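Local atomic coordinates of activating signal cointegrator 1 complex subunit 2 (Homo sapiens, PDB entry 6YXQ), a protein that binds K63-linked polyubiquitin chains and recruits the helicase subunit ASCC3 and ALKBH3 to sites of DNA damage, and also takes part in rescuing stalled ribosomes. Residues F160-I165 with Y195-E200; P178-M183 with L264-L269; A262-D265 with A270-T273. All coordinates share one frame; numbering follows the deposited sequence.

From the N terminus the chain first reaches 160-165, at the start of helix 162-172, then 178-183 on helix 177-190, then 195-200 on helix 193-216. Contact 1 closes the loop from the first of these to the third, with helix 177-190 inside it. Contact 2 opens within that loop and closes far beyond it, at the end of helix 243-266, so the two cross. Contact 3 closes the short loop between the end of that helix and helix 271-275; it shares Leu-264 and Asp-265 with contact 2 and follows contact 1 in series. Tyr-195 packs on Phe-267, and Leu-198 on Ala-270, joining all three into one helical core.

Contact 1: residues F160-I165 with Y195-E200; sequences FDIPKI and YSDLDE
Ile-162 reaches from the first turn of helix 162-172 across to Asp-197 and Leu-198 on helix 193-216, two helices of the largely helical N-terminal part of the protein, here bound to ASCC3. Helix 177-190 lies between them in sequence, so the contact joins the outer two of three helices that follow one another in the chain. The meeting is narrow: Ile-162 is the only residue of 160-165 that touches 195-200. Its CG1 branch stands opposite the carbonyl carbon (chi1 -77°), and this turn sends the longer arm at the neighbouring helix. CG1 comes to 3.6 Å from CB of Asp-197, a touch on the root of the aspartate and not on its carboxylate. One atom further, Ile-162 CD1 lies 3.9 Å from the backbone N of Leu-198, so the arm rests against main chain as well as side chain. The side chains of Ile-162 and Leu-198 run at about a right angle; the leucine offers its CB, while its CG stands anti to the backbone N (chi1 -175°) and carries the branched end toward Ala-270, Thr-273 and Phe-274. No hydrogen bond spans the two segments. The carboxylate of Asp-197 turns to another partner, OD1 being hydrogen-bonded to the hydroxyl of Tyr-155. Behind the isoleucine, Pro-163 and Lys-164 pack on Leu-14 and Arg-15 of the ASCC3 chain, so the same helix start also faces the partner subunit. Cutting the side chain of Ile-162 back to an alanine would probably open a gap against Asp-197 CB and the Leu-198 backbone and deprive the two helices of their direct apolar link here. At the far end of the arm, Ile-162 CD1 meets Leu-198 CB at 4.1 Å.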
loop_
_atom_site.group_PDB
_atom_site.type_symbol
_atom_site.label_atom_id
_atom_site.label_comp_id
_atom_site.label_asym_id
_atom_site.label_seq_id
_atom_site.Cartn_x
_atom_site.Cartn_y
_atom_site.Cartn_z
ATOM N N PHE B 160 -1.433 -12.426 -4.168
ATOM C CA PHE B 160 -2.575 -11.521 -4.210
ATOM C C PHE B 160 -3.701 -12.141 -3.395
ATOM O O PHE B 160 -4.221 -13.201 -3.753
ATOM C CB PHE B 160 -3.026 -11.249 -5.646
ATOM C CG PHE B 160 -2.160 -10.257 -6.389
ATOM C CD1 PHE B 160 -2.376 -8.895 -6.268
ATOM C CD2 PHE B 160 -1.147 -10.692 -7.227
ATOM C CE1 PHE B 160 -1.592 -7.988 -6.957
ATOM C CE2 PHE B 160 -0.361 -9.789 -7.920
ATOM C CZ PHE B 160 -0.583 -8.436 -7.782
ATOM N N ASP B 161 -4.046 -11.504 -2.286
ATOM C CA ASP B 161 -5.270 -11.798 -1.569
ATOM C C ASP B 161 -6.396 -10.956 -2.150
ATOM O O ASP B 161 -6.201 -10.152 -3.063
ATOM C CB ASP B 161 -5.113 -11.493 -0.084
ATOM C CG ASP B 161 -4.410 -12.588 0.662
ATOM O OD1 ASP B 161 -4.256 -13.686 0.090
ATOM O OD2 ASP B 161 -4.018 -12.352 1.826
ATOM N N ILE B 162 -7.592 -11.124 -1.602
ATOM C CA ILE B 162 -8.645 -10.140 -1.815
ATOM C C ILE B 162 -8.372 -8.945 -0.902
ATOM O O ILE B 162 -8.444 -7.800 -1.374
ATOM C CB ILE B 162 -10.041 -10.741 -1.591
ATOM C CG1 ILE B 162 -10.441 -11.594 -2.792
ATOM C CG2 ILE B 162 -11.066 -9.638 -1.396
ATOM C CD1 ILE B 162 -10.638 -10.798 -4.081
ATOM N N PRO B 163 -8.046 -9.133 0.390
ATOM C CA PRO B 163 -7.669 -7.965 1.204
ATOM C C PRO B 163 -6.541 -7.145 0.607
ATOM O O PRO B 163 -6.615 -5.911 0.613
ATOM C CB PRO B 163 -7.266 -8.589 2.546
ATOM C CG PRO B 163 -8.045 -9.828 2.628
ATOM C CD PRO B 163 -8.171 -10.344 1.228
ATOM N N LYS B 164 -5.502 -7.792 0.076
ATOM C CA LYS B 164 -4.396 -7.037 -0.504
ATOM C C LYS B 164 -4.850 -6.227 -1.709
ATOM O O LYS B 164 -4.332 -5.137 -1.953
ATOM C CB LYS B 164 -3.253 -7.967 -0.897
ATOM C CG LYS B 164 -2.661 -8.724 0.261
ATOM C CD LYS B 164 -2.001 -9.996 -0.225
ATOM C CE LYS B 164 -0.506 -9.853 -0.282
ATOM N NZ LYS B 164 0.119 -10.443 0.931
ATOM N N ILE B 165 -5.814 -6.737 -2.476
ATOM C CA ILE B 165 -6.310 -5.973 -3.618
ATOM C C ILE B 165 -7.065 -4.736 -3.145
ATOM O O ILE B 165 -6.876 -3.626 -3.673
ATOM C CB ILE B 165 -7.182 -6.866 -4.513
ATOM C CG1 ILE B 165 -6.304 -7.875 -5.258
ATOM C CG2 ILE B 165 -7.979 -6.015 -5.486
ATOM C CD1 ILE B 165 -7.082 -8.983 -5.922
ATOM N N TYR B 195 -12.541 -13.881 -8.272
ATOM C CA TYR B 195 -13.988 -13.684 -8.223
ATOM C C TYR B 195 -14.615 -14.541 -7.127
ATOM O O TYR B 195 -15.279 -14.033 -6.213
ATOM C CB TYR B 195 -14.608 -14.027 -9.580
ATOM C CG TYR B 195 -14.453 -12.974 -10.661
ATOM C CD1 TYR B 195 -15.022 -11.717 -10.525
ATOM C CD2 TYR B 195 -13.764 -13.252 -11.832
ATOM C CE1 TYR B 195 -14.893 -10.764 -11.518
ATOM C CE2 TYR B 195 -13.632 -12.307 -12.828
ATOM C CZ TYR B 195 -14.198 -11.064 -12.667
ATOM O OH TYR B 195 -14.067 -10.124 -13.662
ATOM N N SER B 196 -14.388 -15.857 -7.203
ATOM C CA SER B 196 -14.845 -16.763 -6.154
ATOM C C SER B 196 -14.341 -16.322 -4.789
ATOM O O SER B 196 -15.109 -16.260 -3.823
ATOM C CB SER B 196 -14.397 -18.197 -6.455
ATOM O OG SER B 196 -14.547 -18.506 -7.828
ATOM N N ASP B 197 -13.044 -16.010 -4.696
ATOM C CA ASP B 197 -12.507 -15.456 -3.460
ATOM C C ASP B 197 -13.379 -14.304 -2.983
ATOM O O ASP B 197 -13.925 -14.329 -1.871
ATOM C CB ASP B 197 -11.066 -14.995 -3.676
ATOM C CG ASP B 197 -10.054 -16.090 -3.410
ATOM O OD1 ASP B 197 -10.420 -17.285 -3.507
ATOM O OD2 ASP B 197 -8.893 -15.746 -3.095
ATOM N N LEU B 198 -13.572 -13.315 -3.860
ATOM C CA LEU B 198 -14.469 -12.206 -3.568
ATOM C C LEU B 198 -15.818 -12.712 -3.088
ATOM O O LEU B 198 -16.321 -12.288 -2.040
ATOM C CB LEU B 198 -14.636 -11.345 -4.817
ATOM C CG LEU B 198 -15.456 -10.079 -4.641
ATOM C CD1 LEU B 198 -14.864 -9.260 -3.519
ATOM C CD2 LEU B 198 -15.467 -9.305 -5.944
ATOM N N ASP B 199 -16.405 -13.648 -3.839
ATOM C CA ASP B 199 -17.654 -14.273 -3.430
ATOM C C ASP B 199 -17.587 -14.715 -1.973
ATOM O O ASP B 199 -18.345 -14.230 -1.125
ATOM C CB ASP B 199 -17.951 -15.453 -4.352
ATOM C CG ASP B 199 -19.356 -15.982 -4.188
ATOM O OD1 ASP B 199 -20.136 -15.389 -3.414
ATOM O OD2 ASP B 199 -19.678 -16.998 -4.836
ATOM N N GLU B 200 -16.635 -15.595 -1.653
ATOM C CA GLU B 200 -16.570 -16.141 -0.304
ATOM C C GLU B 200 -16.312 -15.058 0.732
ATOM O O GLU B 200 -16.680 -15.226 1.903
ATOM C CB GLU B 200 -15.487 -17.219 -0.226
ATOM C CG GLU B 200 -15.578 -18.279 -1.314
ATOM C CD GLU B 200 -14.384 -19.211 -1.309
ATOM O OE1 GLU B 200 -13.757 -19.363 -0.239
ATOM O OE2 GLU B 200 -14.065 -19.783 -2.374
#

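Contact 2: residues P178-M183 with L264-L269; sequences PLLQKM and LDIFPL
Leu-180 and Ile-266 form the close-packed half of this contact, where helix 177-190 meets the last turn of helix 243-266. CD2 of Leu-180 sits in the fork of the isoleucine: it is 3.6 Å from Ile-266 CG1, equally near its CD1, and 3.8 Å from Ile-266 CG2. The leucine puts CG anti to its own backbone nitrogen (chi1 179°), which swings this methyl forward although the side chain sets out across the contact rather than at it. The two side chains meet at about a right angle, and both are buried. Ile-266 CG2 also comes within 3.9 Å of the backbone N of Gln-181, so the methyl also lies against the backbone of that helix. Ser-177 and Ile-184 also touch this isoleucine.

The other half is looser and lies at the solvent. Exposed Gln-181 lays its extended chain beside the carbonyl of Ile-266, with CG 3.7 Å from Ile-266 O, a touch of carbon on oxygen without a hydrogen bond. Its amide NE2 turns back to Ser-177 OG in a weak bond. Phe-267, where the helix has ended, stacks on Phe-188, extending the apolar side. The whole is ordinary helix-helix packing in a largely helical domain, a buried leucine-isoleucine pair beside an exposed glutamine, set at a helix C-terminus.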
loop_
_atom_site.group_PDB
_atom_site.type_symbol
_atom_site.label_atom_id
_atom_site.label_comp_id
_atom_site.label_asym_id
_atom_site.label_seq_id
_atom_site.Cartn_x
_atom_site.Cartn_y
_atom_site.Cartn_z
ATOM N N PRO B 178 -5.402 4.626 -13.774
ATOM C CA PRO B 178 -5.368 3.869 -15.051
ATOM C C PRO B 178 -4.401 2.704 -15.050
ATOM O O PRO B 178 -4.671 1.697 -15.710
ATOM C CB PRO B 178 -4.950 4.948 -16.057
ATOM C CG PRO B 178 -5.268 6.238 -15.398
ATOM C CD PRO B 178 -5.040 6.044 -13.969
ATOM N N LEU B 179 -3.275 2.823 -14.344
ATOM C CA LEU B 179 -2.329 1.716 -14.257
ATOM C C LEU B 179 -2.866 0.608 -13.361
ATOM O O LEU B 179 -2.799 -0.580 -13.712
ATOM C CB LEU B 179 -0.991 2.234 -13.731
ATOM C CG LEU B 179 0.304 1.455 -13.993
ATOM C CD1 LEU B 179 0.272 0.747 -15.341
ATOM C CD2 LEU B 179 1.493 2.401 -13.919
ATOM N N LEU B 180 -3.414 0.978 -12.201
ATOM C CA LEU B 180 -3.913 -0.033 -11.279
ATOM C C LEU B 180 -5.144 -0.731 -11.836
ATOM O O LEU B 180 -5.347 -1.922 -11.574
ATOM C CB LEU B 180 -4.188 0.596 -9.915
ATOM C CG LEU B 180 -4.740 -0.321 -8.827
ATOM C CD1 LEU B 180 -3.660 -1.152 -8.151
ATOM C CD2 LEU B 180 -5.436 0.541 -7.813
ATOM N N GLN B 181 -5.964 -0.018 -12.611
ATOM C CA GLN B 181 -7.011 -0.684 -13.376
ATOM C C GLN B 181 -6.426 -1.830 -14.188
ATOM O O GLN B 181 -6.901 -2.969 -14.109
ATOM C CB GLN B 181 -7.720 0.313 -14.296
ATOM C CG GLN B 181 -8.369 1.473 -13.569
ATOM C CD GLN B 181 -9.430 2.162 -14.400
ATOM O OE1 GLN B 181 -10.363 1.523 -14.893
ATOM N NE2 GLN B 181 -9.295 3.475 -14.559
ATOM N N LYS B 182 -5.382 -1.535 -14.972
ATOM C CA LYS B 182 -4.747 -2.554 -15.800
ATOM C C LYS B 182 -4.278 -3.722 -14.951
ATOM O O LYS B 182 -4.558 -4.884 -15.268
ATOM C CB LYS B 182 -3.578 -1.949 -16.580
ATOM C CG LYS B 182 -2.911 -2.910 -17.559
ATOM C CD LYS B 182 -1.413 -2.634 -17.700
ATOM C CE LYS B 182 -0.582 -3.910 -17.572
ATOM N NZ LYS B 182 0.871 -3.619 -17.382
HETATM N N MSE B 183 -3.589 -3.434 -13.852
HETATM C CA MSE B 183 -3.117 -4.496 -12.969
HETATM C C MSE B 183 -4.219 -5.416 -12.457
HETATM O O MSE B 183 -4.139 -6.644 -12.606
HETATM C CB MSE B 183 -2.381 -3.912 -11.765
HETATM C CG MSE B 183 -1.091 -3.219 -12.108
HETATM SE SE MSE B 183 -0.804 -1.643 -11.034
HETATM C CE MSE B 183 -0.510 -2.431 -9.303
ATOM N N LEU B 264 -14.221 -0.660 -5.896
ATOM C CA LEU B 264 -15.162 -0.689 -7.013
ATOM C C LEU B 264 -14.890 0.415 -8.020
ATOM O O LEU B 264 -15.299 0.293 -9.182
ATOM C CB LEU B 264 -16.599 -0.599 -6.504
ATOM C CG LEU B 264 -17.051 -1.863 -5.770
ATOM C CD1 LEU B 264 -18.464 -1.700 -5.250
ATOM C CD2 LEU B 264 -16.937 -3.097 -6.662
ATOM N N ASP B 265 -14.215 1.485 -7.599
ATOM C CA ASP B 265 -13.812 2.533 -8.530
ATOM C C ASP B 265 -12.699 2.040 -9.441
ATOM O O ASP B 265 -12.669 2.366 -10.632
ATOM C CB ASP B 265 -13.375 3.778 -7.752
ATOM C CG ASP B 265 -12.826 4.883 -8.648
ATOM O OD1 ASP B 265 -13.595 5.440 -9.465
ATOM O OD2 ASP B 265 -11.625 5.208 -8.517
ATOM N N ILE B 266 -11.787 1.230 -8.902
ATOM C CA ILE B 266 -10.730 0.669 -9.737
ATOM C C ILE B 266 -11.259 -0.469 -10.600
ATOM O O ILE B 266 -10.942 -0.550 -11.792
ATOM C CB ILE B 266 -9.541 0.211 -8.876
ATOM C CG1 ILE B 266 -8.906 1.415 -8.179
ATOM C CG2 ILE B 266 -8.516 -0.511 -9.740
ATOM C CD1 ILE B 266 -8.257 2.394 -9.139
ATOM N N PHE B 267 -12.078 -1.354 -10.028
ATOM C CA PHE B 267 -12.480 -2.610 -10.667
ATOM C C PHE B 267 -13.990 -2.798 -10.588
ATOM O O PHE B 267 -14.481 -3.640 -9.825
ATOM C CB PHE B 267 -11.766 -3.791 -10.009
ATOM C CG PHE B 267 -11.934 -5.083 -10.737
ATOM C CD1 PHE B 267 -11.459 -5.228 -12.035
ATOM C CD2 PHE B 267 -12.552 -6.161 -10.126
ATOM C CE1 PHE B 267 -11.602 -6.429 -12.718
ATOM C CE2 PHE B 267 -12.699 -7.365 -10.801
ATOM C CZ PHE B 267 -12.224 -7.498 -12.100
ATOM N N PRO B 268 -14.760 -2.052 -11.387
ATOM C CA PRO B 268 -16.226 -2.167 -11.318
ATOM C C PRO B 268 -16.785 -3.506 -11.782
ATOM O O PRO B 268 -17.964 -3.773 -11.521
ATOM C CB PRO B 268 -16.708 -1.036 -12.230
ATOM C CG PRO B 268 -15.574 -0.804 -13.163
ATOM C CD PRO B 268 -14.336 -1.027 -12.353
ATOM N N LEU B 269 -16.002 -4.351 -12.461
ATOM C CA LEU B 269 -16.490 -5.678 -12.835
ATOM C C LEU B 269 -16.865 -6.531 -11.626
ATOM O O LEU B 269 -17.536 -7.556 -11.792
ATOM C CB LEU B 269 -15.441 -6.425 -13.666
ATOM C CG LEU B 269 -15.321 -6.107 -15.155
ATOM C CD1 LEU B 269 -14.107 -6.804 -15.718
ATOM C CD2 LEU B 269 -16.563 -6.524 -15.920
#

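Contact 3: residues A262-D265 with A270-T273; sequences AFLD and ACQT
Leu-264, on the last turns of helix 243-266, reaches over the following bend to Ala-270 and Cys-271. Followed outward, its CB leaves the helix across the contact, and CG turns to the side of the backbone N (chi1 -70°). Both of these atoms lie farther back from 270-273 than the end of the chain. There the side chain divides: CD1 lies more loosely near the sulfur, 4.3 Å from Cys-271 SG, whereas CD2 touches two residues, 3.8 Å from Ala-270 CB and 3.9 Å from Cys-271 SG. CD2 thus makes the closest touches of this leucine.

Ala-270 points its CB at the earlier helix and meets a second side chain there. Phe-263 holds CG anti to its backbone nitrogen (chi1 173°), which brings CE2 and CZ to the alanine: CE2 stands 3.7 Å from Ala-270 CB, and CZ of the ring is 3.9 Å from that same methyl, which meets the ring obliquely. One small methyl therefore serves both Phe-263 and Leu-264, with no hydrogen bond between the segments. All four touching residues are buried. Ile-165, Leu-166 and Cys-169 of helix 162-172 pack on the phenylalanine, while Ile-329 and Ile-330 of helix 306-340 meet Cys-271. This is a short interhelical loop that lays the start of helix 271-275 against the end of helix 243-266 within a helical interior.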
loop_
_atom_site.group_PDB
_atom_site.type_symbol
_atom_site.label_atom_id
_atom_site.label_comp_id
_atom_site.label_asym_id
_atom_site.label_seq_id
_atom_site.Cartn_x
_atom_site.Cartn_y
_atom_site.Cartn_z
ATOM N N ALA B 262 -13.266 2.517 -3.134
ATOM C CA ALA B 262 -12.060 2.593 -3.952
ATOM C C ALA B 262 -11.876 1.322 -4.764
ATOM O O ALA B 262 -11.496 1.374 -5.942
ATOM C CB ALA B 262 -10.838 2.847 -3.073
ATOM N N PHE B 263 -12.152 0.170 -4.157
ATOM C CA PHE B 263 -12.034 -1.078 -4.895
ATOM C C PHE B 263 -12.974 -1.094 -6.089
ATOM O O PHE B 263 -12.579 -1.493 -7.188
ATOM C CB PHE B 263 -12.314 -2.271 -3.986
ATOM C CG PHE B 263 -12.367 -3.573 -4.717
ATOM C CD1 PHE B 263 -11.319 -3.962 -5.534
ATOM C CD2 PHE B 263 -13.471 -4.403 -4.604
ATOM C CE1 PHE B 263 -11.363 -5.162 -6.213
ATOM C CE2 PHE B 263 -13.525 -5.605 -5.281
ATOM C CZ PHE B 263 -12.468 -5.985 -6.089
ATOM N N LEU B 264 -14.221 -0.660 -5.896
ATOM C CA LEU B 264 -15.162 -0.689 -7.013
ATOM C C LEU B 264 -14.890 0.415 -8.020
ATOM O O LEU B 264 -15.299 0.293 -9.182
ATOM C CB LEU B 264 -16.599 -0.599 -6.504
ATOM C CG LEU B 264 -17.051 -1.863 -5.770
ATOM C CD1 LEU B 264 -18.464 -1.700 -5.250
ATOM C CD2 LEU B 264 -16.937 -3.097 -6.662
ATOM N N ASP B 265 -14.215 1.485 -7.599
ATOM C CA ASP B 265 -13.812 2.533 -8.530
ATOM C C ASP B 265 -12.699 2.040 -9.441
ATOM O O ASP B 265 -12.669 2.366 -10.632
ATOM C CB ASP B 265 -13.375 3.778 -7.752
ATOM C CG ASP B 265 -12.826 4.883 -8.648
ATOM O OD1 ASP B 265 -13.595 5.440 -9.465
ATOM O OD2 ASP B 265 -11.625 5.208 -8.517
ATOM N N ALA B 270 -16.448 -6.134 -10.423
ATOM C CA ALA B 270 -16.743 -6.905 -9.225
ATOM C C ALA B 270 -18.192 -6.760 -8.788
ATOM O O ALA B 270 -18.680 -7.594 -8.014
ATOM C CB ALA B 270 -15.806 -6.470 -8.099
ATOM N N CYS B 271 -18.894 -5.744 -9.311
ATOM C CA CYS B 271 -20.167 -5.302 -8.740
ATOM C C CYS B 271 -21.215 -6.403 -8.748
ATOM O O CYS B 271 -21.982 -6.547 -7.786
ATOM C CB CYS B 271 -20.694 -4.087 -9.505
ATOM S SG CYS B 271 -19.835 -2.547 -9.212
ATOM N N GLN B 272 -21.289 -7.172 -9.835
ATOM C CA GLN B 272 -22.276 -8.241 -9.886
ATOM C C GLN B 272 -22.029 -9.254 -8.781
ATOM O O GLN B 272 -22.972 -9.687 -8.105
ATOM C CB GLN B 272 -22.269 -8.914 -11.256
ATOM C CG GLN B 272 -23.345 -9.976 -11.405
ATOM C CD GLN B 272 -24.761 -9.429 -11.246
ATOM O OE1 GLN B 272 -25.380 -9.570 -10.187
ATOM N NE2 GLN B 272 -25.281 -8.813 -12.305
ATOM N N THR B 273 -20.764 -9.618 -8.556
ATOM C CA THR B 273 -20.442 -10.456 -7.406
ATOM C C THR B 273 -21.027 -9.869 -6.130
ATOM O O THR B 273 -21.625 -10.591 -5.324
ATOM C CB THR B 273 -18.926 -10.622 -7.281
ATOM O OG1 THR B 273 -18.384 -10.983 -8.558
ATOM C CG2 THR B 273 -18.586 -11.697 -6.258
#